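Putative tautomerase (Streptomyces achromogenes, PDB 3RY0) is a putative tautomerase, a small hexameric protein of the tautomerase family whose short chain folds around a beta-alpha-beta unit. Local coordinates at residues P1-T6 with E21-A26; Q14-L19 with V42-P47. One frame throughout, in Å; residues are numbered along the deposited sequence.

Contact 1 of 2, residues P1-T6 with E21-A26; sequences PLIRVT and EALTAA
Ile3, on the strand that opens the chain, and Leu23, on the helix above it, mark the nearest approach of the two backbones, with 8.0 Å from Ile3 CA to Leu23 CA. That gap is filled by apolar side chains, one of which also reaches the helix backbone, and the principle at work is economy: a single leucine, reaching down from the helix, serves two residues of one strand face. Ile3 and Val5 stand two apart in the strand, so both direct their CB toward the helix, while Arg4 between them turns to the other face.

The leucine meets them with one methyl. Leu23 CG lies anti to its own carbonyl carbon (chi1 -67°), and the branch then brings CD1 down over the strand. The tighter of its two contacts is with Val5, where CD1 comes within 3.5 Å of Val5 CG2, the methyl that lies beside the valine's backbone N. Ile3 presents its short branch to the same methyl, more loosely, with 4.2 Å from Ile3 CG2 to Leu23 CD1. Its long branch runs in another direction: CG1 sits beside the backbone N and the nearly extended chain (chi2 169°) carries Ile3 CD1 to within 3.9 Å of the Leu23 carbonyl O, a van der Waals contact against the helix backbone.

All three residues are buried, and a second subunit packs on two of them: its own Ile3 and Leu23 meet Ile3 and Leu23 here, and its strand pairs antiparallel with residues 2-6. The arrangement is the first half of a beta-alpha-beta unit, a helix laid on its sheet through a branched aliphatic layer, here within the tautomerase fold of the MIF clan.

Contact 2 of 2, residues Q14-L19 with V42-P47; sequences QEVAAL and VEETPP
Val16 and Leu19, one helical turn apart on helix 13-31, face Val42 on strand 39-45, and with it they form the second helix-on-strand layer of a beta-alpha-beta unit. The case illustrates how a helix can settle on a strand running largely against it: the N-to-C directions of helix 14-19 and strand 42-45 differ by 142°, and their axes stay 10.9 Å apart at closest, a gap crossed by side chains.

Taken in order, Val16 comes first and is the main helical contributor, set just after Glu15, which is tied to the start of the helix by a salt bridge to Arg11 and a hydrogen bond to the backbone N of Ser12. Val16 CG1 is anti to the backbone N (chi1 171°) and meets Val42 CG1 at 4.3 Å, an easy apolar contact; the other methyl of Val42, CG2, is about equally far from it. The second methyl of Val16, CG2, is met by Glu44, the residue two places beyond Val42. Leu19, a turn further on, comes back to the sheet and brings CD2 loosely to 4.4 Å from Val42 CG2, the nearer to it of the two valine methyls. Leu19 also touches Val5 and Leu7 of the neighbouring strand, and Phe51 of a third subunit packs on both Val16 and Val42, so that the layer is completed from outside the chain.

Glu44 joins from the strand by reach. Its CB is not aimed at the helix, but the chain beyond CG is extended (chi2 -164°), and the side chain approaches Val16 from the opposite direction, bringing carboxylate atom OE2 to 3.8 Å from Val16 CG2.

From the N terminus, strand 2-8 leads through a loop into helix 13-31, and contact 1 closes that first excursion when residues 21-26 come back over residues 1-6. Before the helix reaches that point it has passed through residues 14-19, which wait for strand 39-45 to close contact 2. The segments therefore alternate along the chain and the two contacts cross. They share the helix and one parallel sheet, in which the two strands are neighbours: Val5 O probably accepts a hydrogen bond from Glu43 N, and Arg4 NE forms a salt bridge with Glu43 OE2. Together contacts 1 and 2 fasten the helix to both strands of the beta-alpha-beta unit.

Contact 1 of 2, residues P1-T6 with E21-A26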
ATOM      1  N   PRO A   1       1.448  -4.081 -14.982  1.00 19.24           N
ATOM      2  CA  PRO A   1       1.978  -3.526 -13.683  1.00 17.01           C
ATOM      3  C   PRO A   1       1.001  -2.543 -13.068  1.00 14.16           C
ATOM      4  O   PRO A   1       0.118  -1.978 -13.750  1.00 15.14           O
ATOM      5  CB  PRO A   1       3.274  -2.864 -14.077  1.00 19.15           C
ATOM      6  CG  PRO A   1       3.507  -3.129 -15.526  1.00 22.61           C
ATOM      7  CD  PRO A   1       2.332  -3.776 -16.127  1.00 20.92           C
ATOM      8  N   LEU A   2       1.153  -2.253 -11.763  1.00 12.17           N
ATOM      9  CA  LEU A   2       0.343  -1.352 -11.010  1.00 12.31           C
ATOM     10  C   LEU A   2       1.169  -0.202 -10.510  1.00 12.43           C
ATOM     11  O   LEU A   2       2.200  -0.431  -9.832  1.00 14.21           O
ATOM     12  CB  LEU A   2      -0.380  -2.053  -9.722  1.00 13.93           C
ATOM     13  CG  LEU A   2      -1.197  -0.987  -8.903  1.00 17.09           C
ATOM     14  CD1 LEU A   2      -2.379  -0.417  -9.665  1.00 20.08           C
ATOM     15  CD2 LEU A   2      -1.775  -1.340  -7.448  1.00 23.33           C
ATOM     16  N   ILE A   3       0.751   0.985 -10.800  1.00  9.74           N
ATOM     17  CA  ILE A   3       1.465   2.189 -10.353  1.00 11.29           C
ATOM     18  C   ILE A   3       0.577   2.960  -9.374  1.00 11.81           C
ATOM     19  O   ILE A   3      -0.530   3.405  -9.769  1.00 13.84           O
ATOM     20  CB  ILE A   3       1.828   3.100 -11.559  1.00  8.83           C
ATOM     21  CG1 ILE A   3       2.734   2.361 -12.487  1.00 11.18           C
ATOM     22  CG2 ILE A   3       2.518   4.399 -11.063  1.00 13.88           C
ATOM     23  CD1 ILE A   3       2.945   3.112 -13.879  1.00 14.06           C
ATOM     24  N   ARG A   4       0.973   3.098  -8.117  1.00 11.03           N
ATOM     25  CA  ARG A   4       0.150   3.807  -7.124  1.00 11.08           C
ATOM     26  C   ARG A   4       0.887   5.081  -6.822  1.00 11.21           C
ATOM     27  O   ARG A   4       2.025   5.027  -6.325  1.00 12.22           O
ATOM     28  CB  ARG A   4      -0.014   3.005  -5.842  1.00 13.77           C
ATOM     29  CG  ARG A   4      -1.117   3.548  -4.971  1.00 15.29           C
ATOM     30  CD  ARG A   4      -1.577   2.498  -3.831  1.00 21.37           C
ATOM     31  NE  ARG A   4      -3.065   2.505  -3.799  1.00 36.36           N
ATOM     32  CZ  ARG A   4      -3.950   1.515  -4.048  1.00 22.95           C
ATOM     33  NH1 ARG A   4      -5.199   1.886  -3.945  1.00 35.59           N
ATOM     34  NH2 ARG A   4      -3.723   0.138  -4.267  1.00 21.09           N
ATOM     35  N   VAL A   5       0.231   6.218  -7.026  1.00 11.21           N
ATOM     36  CA  VAL A   5       0.871   7.502  -6.801  1.00 11.44           C
ATOM     37  C   VAL A   5       0.235   8.132  -5.570  1.00 11.81           C
ATOM     38  O   VAL A   5      -1.025   8.159  -5.453  1.00 14.36           O
ATOM     39  CB  VAL A   5       0.618   8.438  -7.984  1.00 12.50           C
ATOM     40  CG1 VAL A   5       1.258   9.841  -7.823  1.00 16.54           C
ATOM     41  CG2 VAL A   5       1.015   7.783  -9.250  1.00 13.54           C
ATOM     42  N   THR A   6       1.064   8.688  -4.686  1.00 12.01           N
ATOM     43  CA  THR A   6       0.510   9.452  -3.570  1.00 11.91           C
ATOM     44  C   THR A   6       0.947  10.935  -3.749  1.00 11.81           C
ATOM     45  O   THR A   6       2.143  11.193  -3.802  1.00 11.18           O
ATOM     46  CB  THR A   6       1.113   8.887  -2.268  1.00 12.64           C
ATOM     47  OG1 THR A   6       0.844   7.480  -2.155  1.00 17.12           O
ATOM     48  CG2 THR A   6       0.452   9.575  -1.026  1.00 18.14           C
ATOM     49  N   GLU A  21      -1.490   9.535 -17.891  1.00 12.28           N
ATOM     50  CA  GLU A  21      -0.984   9.193 -19.216  1.00 13.19           C
ATOM     51  C   GLU A  21       0.525   9.086 -19.305  1.00 12.86           C
ATOM     52  O   GLU A  21       1.052   8.104 -19.852  1.00 13.23           O
ATOM     53  CB  GLU A  21      -1.466  10.245 -20.237  1.00 15.06           C
ATOM     54  CG  GLU A  21      -1.181   9.909 -21.725  1.00 16.35           C
ATOM     55  CD  GLU A  21       0.273  10.024 -22.134  1.00 23.78           C
ATOM     56  OE1 GLU A  21       1.008  10.934 -21.681  1.00 26.82           O
ATOM     57  OE2 GLU A  21       0.656   9.171 -22.988  1.00 28.25           O
ATOM     58  N   ALA A  22       1.222  10.024 -18.663  1.00 11.75           N
ATOM     59  CA  ALA A  22       2.658  10.027 -18.772  1.00 11.74           C
ATOM     60  C   ALA A  22       3.378   8.947 -18.016  1.00 11.49           C
ATOM     61  O   ALA A  22       4.357   8.338 -18.466  1.00 11.47           O
ATOM     62  CB  ALA A  22       3.184  11.397 -18.357  1.00 13.18           C
ATOM     63  N   LEU A  23       2.802   8.582 -16.847  1.00 10.70           N
ATOM     64  CA  LEU A  23       3.371   7.417 -16.118  1.00 11.89           C
ATOM     65  C   LEU A  23       3.171   6.111 -16.882  1.00 10.27           C
ATOM     66  O   LEU A  23       4.045   5.264 -16.922  1.00 11.14           O
ATOM     67  CB  LEU A  23       2.717   7.329 -14.722  1.00 12.26           C
ATOM     68  CG  LEU A  23       3.073   8.478 -13.784  1.00 10.79           C
ATOM     69  CD1 LEU A  23       2.212   8.298 -12.503  1.00 13.14           C
ATOM     70  CD2 LEU A  23       4.531   8.460 -13.372  1.00 14.01           C
ATOM     71  N   THR A  24       2.033   6.057 -17.547  1.00 10.93           N
ATOM     72  CA  THR A  24       1.726   4.868 -18.372  1.00 12.33           C
ATOM     73  C   THR A  24       2.697   4.787 -19.574  1.00 11.70           C
ATOM     74  O   THR A  24       3.206   3.691 -19.826  1.00 12.73           O
ATOM     75  CB  THR A  24       0.263   4.900 -18.856  1.00 12.02           C
ATOM     76  OG1 THR A  24      -0.597   4.902 -17.701  1.00 12.08           O
ATOM     77  CG2 THR A  24      -0.067   3.720 -19.772  1.00 12.11           C
ATOM     78  N   ALA A  25       2.945   5.946 -20.238  1.00 11.79           N
ATOM     79  CA  ALA A  25       3.910   5.908 -21.360  1.00 11.77           C
ATOM     80  C   ALA A  25       5.283   5.514 -20.892  1.00 13.08           C
ATOM     81  O   ALA A  25       5.964   4.677 -21.529  1.00 13.05           O
ATOM     82  CB  ALA A  25       3.926   7.314 -21.988  1.00 13.29           C
ATOM     83  N   ALA A  26       5.687   5.962 -19.712  1.00 12.42           N
ATOM     84  CA  ALA A  26       6.994   5.649 -19.181  1.00 13.33           C
ATOM     85  C   ALA A  26       7.096   4.163 -18.933  1.00 15.19           C
ATOM     86  O   ALA A  26       8.102   3.525 -19.253  1.00 15.61           O
ATOM     87  CB  ALA A  26       7.228   6.361 -17.861  1.00 15.35           C
TER

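Contact 2 of 2, residues Q14-L19 with V42-P47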
ATOM      1  N   GLN A  14      -6.572  18.513 -14.740  1.00 18.93           N
ATOM      2  CA  GLN A  14      -5.866  18.330 -15.997  1.00 20.22           C
ATOM      3  C   GLN A  14      -4.472  17.748 -15.708  1.00 15.91           C
ATOM      4  O   GLN A  14      -3.958  16.940 -16.454  1.00 15.89           O
ATOM      5  CB  GLN A  14      -5.685  19.754 -16.630  1.00 19.92           C
ATOM      6  CG  GLN A  14      -6.968  20.489 -17.109  1.00 29.90           C
ATOM      7  CD  GLN A  14      -8.073  20.835 -16.026  1.00 35.40           C
ATOM      8  OE1 GLN A  14      -7.796  21.128 -14.828  1.00 28.67           O
ATOM      9  NE2 GLN A  14      -9.357  20.831 -16.495  1.00 38.58           N
ATOM     10  N   GLU A  15      -3.820  18.214 -14.630  1.00 15.98           N
ATOM     11  CA  GLU A  15      -2.517  17.712 -14.270  1.00 14.38           C
ATOM     12  C   GLU A  15      -2.643  16.204 -13.893  1.00 14.27           C
ATOM     13  O   GLU A  15      -1.765  15.438 -14.282  1.00 14.54           O
ATOM     14  CB  GLU A  15      -1.954  18.417 -13.021  1.00 17.50           C
ATOM     15  CG  GLU A  15      -1.496  19.841 -13.286  1.00 21.61           C
ATOM     16  CD  GLU A  15      -1.131  20.553 -11.997  1.00 25.00           C
ATOM     17  OE1 GLU A  15      -2.060  20.723 -11.163  1.00 29.72           O
ATOM     18  OE2 GLU A  15       0.018  20.944 -11.835  1.00 34.20           O
ATOM     19  N   VAL A  16      -3.686  15.852 -13.133  1.00 14.00           N
ATOM     20  CA  VAL A  16      -3.830  14.406 -12.708  1.00 15.42           C
ATOM     21  C   VAL A  16      -4.038  13.562 -13.971  1.00 14.27           C
ATOM     22  O   VAL A  16      -3.402  12.516 -14.079  1.00 12.65           O
ATOM     23  CB  VAL A  16      -4.972  14.278 -11.742  1.00 14.93           C
ATOM     24  CG1 VAL A  16      -5.244  12.776 -11.513  1.00 17.45           C
ATOM     25  CG2 VAL A  16      -4.542  14.891 -10.371  1.00 21.26           C
ATOM     26  N   ALA A  17      -4.860  14.014 -14.950  1.00 13.19           N
ATOM     27  CA  ALA A  17      -5.074  13.226 -16.145  1.00 12.60           C
ATOM     28  C   ALA A  17      -3.749  13.093 -16.986  1.00 12.88           C
ATOM     29  O   ALA A  17      -3.404  12.050 -17.501  1.00 12.63           O
ATOM     30  CB  ALA A  17      -6.129  13.905 -16.997  1.00 14.99           C
ATOM     31  N   ALA A  18      -2.992  14.185 -17.054  1.00 12.95           N
ATOM     32  CA  ALA A  18      -1.727  14.147 -17.762  1.00 13.15           C
ATOM     33  C   ALA A  18      -0.718  13.249 -17.073  1.00 10.90           C
ATOM     34  O   ALA A  18       0.020  12.509 -17.740  1.00 12.86           O
ATOM     35  CB  ALA A  18      -1.141  15.528 -17.925  1.00 13.44           C
ATOM     36  N   LEU A  19      -0.693  13.255 -15.727  1.00 11.51           N
ATOM     37  CA  LEU A  19       0.198  12.334 -14.993  1.00 10.86           C
ATOM     38  C   LEU A  19      -0.123  10.847 -15.287  1.00 10.24           C
ATOM     39  O   LEU A  19       0.780  10.061 -15.471  1.00 10.73           O
ATOM     40  CB  LEU A  19       0.019  12.708 -13.515  1.00 11.46           C
ATOM     41  CG  LEU A  19       0.844  11.806 -12.585  1.00 13.47           C
ATOM     42  CD1 LEU A  19       2.359  12.053 -12.663  1.00 14.93           C
ATOM     43  CD2 LEU A  19       0.349  11.930 -11.135  1.00 14.53           C
ATOM     44  N   VAL A  42      -4.269   7.038  -8.448  1.00 12.11           N
ATOM     45  CA  VAL A  42      -3.739   8.295  -7.896  1.00 12.69           C
ATOM     46  C   VAL A  42      -4.470   8.552  -6.613  1.00 14.61           C
ATOM     47  O   VAL A  42      -5.723   8.720  -6.631  1.00 15.95           O
ATOM     48  CB  VAL A  42      -3.880   9.479  -8.872  1.00 13.57           C
ATOM     49  CG1 VAL A  42      -3.404  10.820  -8.199  1.00 15.85           C
ATOM     50  CG2 VAL A  42      -3.081   9.293 -10.123  1.00 14.49           C
ATOM     51  N   GLU A  43      -3.730   8.664  -5.503  1.00 12.47           N
ATOM     52  CA  GLU A  43      -4.355   8.931  -4.189  1.00 15.73           C
ATOM     53  C   GLU A  43      -3.896  10.359  -3.795  1.00 15.56           C
ATOM     54  O   GLU A  43      -2.752  10.763  -4.091  1.00 16.28           O
ATOM     55  CB  GLU A  43      -3.699   7.990  -3.199  1.00 18.12           C
ATOM     56  CG  GLU A  43      -3.925   6.555  -3.491  1.00 29.35           C
ATOM     57  CD  GLU A  43      -3.196   5.675  -2.475  1.00 39.98           C
ATOM     58  OE1 GLU A  43      -2.079   6.074  -1.964  1.00 47.15           O
ATOM     59  OE2 GLU A  43      -3.768   4.583  -2.231  1.00 45.81           O
ATOM     60  N   GLU A  44      -4.788  11.152  -3.196  1.00 15.72           N
ATOM     61  CA  GLU A  44      -4.515  12.545  -2.794  1.00 16.12           C
ATOM     62  C   GLU A  44      -4.609  12.530  -1.262  1.00 17.77           C
ATOM     63  O   GLU A  44      -5.532  11.953  -0.633  1.00 21.11           O
ATOM     64  CB  GLU A  44      -5.539  13.503  -3.407  1.00 18.40           C
ATOM     65  CG  GLU A  44      -5.311  13.579  -4.900  1.00 24.93           C
ATOM     66  CD  GLU A  44      -5.989  14.779  -5.611  1.00 33.92           C
ATOM     67  OE1 GLU A  44      -6.441  15.722  -4.928  1.00 39.54           O
ATOM     68  OE2 GLU A  44      -6.016  14.771  -6.859  1.00 36.14           O
ATOM     69  N   THR A  45      -3.618  13.147  -0.637  1.00 14.49           N
ATOM     70  CA  THR A  45      -3.515  13.221   0.788  1.00 14.13           C
ATOM     71  C   THR A  45      -3.635  14.707   1.210  1.00 13.70           C
ATOM     72  O   THR A  45      -2.919  15.557   0.651  1.00 14.02           O
ATOM     73  CB  THR A  45      -2.124  12.685   1.245  1.00 13.35           C
ATOM     74  OG1 THR A  45      -2.028  11.304   0.769  1.00 21.12           O
ATOM     75  CG2 THR A  45      -1.982  12.769   2.694  1.00 15.46           C
ATOM     76  N   PRO A  46      -4.462  15.012   2.233  1.00 12.45           N
ATOM     77  CA  PRO A  46      -4.518  16.414   2.681  1.00 14.29           C
ATOM     78  C   PRO A  46      -3.223  16.762   3.378  1.00 13.64           C
ATOM     79  O   PRO A  46      -2.547  15.881   3.984  1.00 11.86           O
ATOM     80  CB  PRO A  46      -5.662  16.439   3.683  1.00 14.15           C
ATOM     81  CG  PRO A  46      -5.979  15.187   4.023  1.00 17.09           C
ATOM     82  CD  PRO A  46      -5.427  14.137   2.929  1.00 14.06           C
ATOM     83  N   PRO A  47      -2.835  18.054   3.361  1.00 12.91           N
ATOM     84  CA  PRO A  47      -1.526  18.406   3.896  1.00 13.03           C
ATOM     85  C   PRO A  47      -1.362  18.272   5.422  1.00 13.35           C
ATOM     86  O   PRO A  47      -0.224  18.237   5.888  1.00 14.09           O
ATOM     87  CB  PRO A  47      -1.325  19.887   3.470  1.00 14.99           C
ATOM     88  CG  PRO A  47      -2.787  20.381   3.326  1.00 16.19           C
ATOM     89  CD  PRO A  47      -3.528  19.119   2.687  1.00 14.67           C
TER